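Local structure of L-fuculose phosphate aldolase (Streptococcus pneumoniae, 4C24) at residues A164-Q167 with N171-N174. The protein is a zinc-containing member of the class II aldolase and adducin family, with an AraD-like alpha/beta fold built around a mixed sheet. Sequence-based numbering, arbitrary orientation. Where two conformers were deposited one is given.
Sequences AGAQ and NAFN
Two flat groups matter here: the N171-A172 peptide, with the methyl of A166 squarely over one of its faces, and the N171 side-chain amide, with a water almost in its plane off the ND2 end. CB of A166 is 3.5 Å from N of A172, almost straight above that nitrogen. The same methyl also meets the foot of the N171 side chain, its CB lying 3.6 Å from CB of N171, and comes to 4.2 Å from CB of A172. Two residues earlier on the strand, the A164 methyl is more loosely placed, 4.3 Å from O of A172.

In N171, CG is turned beside the backbone N (chi1 -63°), and with chi2 near -3° OD1 eclipses CA, which leaves ND2 directed toward the strand end. There the water accepts from both segments, 2.9 Å from ND2 of N171 and 2.8 Å from N of Q167, so it ties the strand's exit to the helix's first turn. The side chain of N168, just ahead of the helix, accepts from N171 N through OD1.

A172 also touches I97 on the neighbouring strand 95-99, while F173 points away from the strand segment, toward helix 7-22. With A164 and A166 also touching I175, this is a strand-to-helix connection made by a short loop: strand 161-166 leaves the central sheet and helix 169-192 turns back obliquely over the sheet face, as part of the AraD-like alpha/beta fold.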
loop_
_atom_site.group_PDB
_atom_site.type_symbol
_atom_site.label_atom_id
_atom_site.label_comp_id
_atom_site.label_asym_id
_atom_site.label_seq_id
_atom_site.Cartn_x
_atom_site.Cartn_y
_atom_site.Cartn_z
ATOM N N ALA A 164 -21.431 -5.828 -5.561
ATOM C CA ALA A 164 -22.222 -4.954 -4.712
ATOM C C ALA A 164 -23.273 -4.232 -5.532
ATOM O O ALA A 164 -23.060 -3.978 -6.709
ATOM C CB ALA A 164 -21.340 -3.943 -3.993
ATOM N N GLY A 165 -24.379 -3.889 -4.890
ATOM C CA GLY A 165 -25.453 -3.166 -5.555
ATOM C C GLY A 165 -26.060 -2.107 -4.678
ATOM O O GLY A 165 -26.064 -2.209 -3.445
ATOM N N ALA A 166 -26.573 -1.055 -5.310
ATOM C CA ALA A 166 -27.245 -0.011 -4.566
ATOM C C ALA A 166 -28.151 0.761 -5.493
ATOM O O ALA A 166 -28.353 0.360 -6.627
ATOM C CB ALA A 166 -26.227 0.924 -3.923
ATOM N N GLN A 167 -28.710 1.843 -4.963
ATOM C CA GLN A 167 -29.649 2.693 -5.707
ATOM C C GLN A 167 -29.012 3.433 -6.878
ATOM O O GLN A 167 -29.704 3.792 -7.839
ATOM C CB GLN A 167 -30.317 3.688 -4.768
ATOM N N ASN A 171 -23.355 5.174 -4.563
ATOM C CA ASN A 171 -23.607 4.321 -3.400
ATOM C C ASN A 171 -23.044 2.921 -3.611
ATOM O O ASN A 171 -22.458 2.356 -2.681
ATOM C CB ASN A 171 -25.097 4.251 -3.040
ATOM C CG ASN A 171 -25.680 5.593 -2.633
ATOM O OD1 ASN A 171 -24.983 6.601 -2.553
ATOM N ND2 ASN A 171 -26.974 5.604 -2.369
ATOM N N ALA A 172 -23.189 2.363 -4.814
ATOM C CA ALA A 172 -22.571 1.050 -5.108
ATOM C C ALA A 172 -21.053 1.111 -4.910
ATOM O O ALA A 172 -20.449 0.208 -4.322
ATOM C CB ALA A 172 -22.915 0.567 -6.506
ATOM N N PHE A 173 -20.417 2.179 -5.395
ATOM C CA PHE A 173 -18.988 2.356 -5.232
ATOM C C PHE A 173 -18.635 2.436 -3.745
ATOM O O PHE A 173 -17.652 1.811 -3.296
ATOM C CB PHE A 173 -18.519 3.628 -5.997
ATOM C CG PHE A 173 -17.054 3.913 -5.857
ATOM C CD1 PHE A 173 -16.594 4.671 -4.780
ATOM C CD2 PHE A 173 -16.124 3.383 -6.746
ATOM C CE1 PHE A 173 -15.239 4.905 -4.605
ATOM C CE2 PHE A 173 -14.762 3.613 -6.575
ATOM C CZ PHE A 173 -14.325 4.382 -5.508
ATOM N N ASN A 174 -19.438 3.157 -2.967
ATOM C CA ASN A 174 -19.189 3.328 -1.540
ATOM C C ASN A 174 -19.269 1.995 -0.832
ATOM O O ASN A 174 -18.493 1.729 0.071
ATOM C CB ASN A 174 -20.191 4.280 -0.897
ATOM C CG ASN A 174 -19.914 4.484 0.581
ATOM O OD1 ASN A 174 -18.911 5.092 0.959
ATOM N ND2 ASN A 174 -20.786 3.948 1.424
HETATM O O HOH W 1 -28.402 3.090 -2.429
#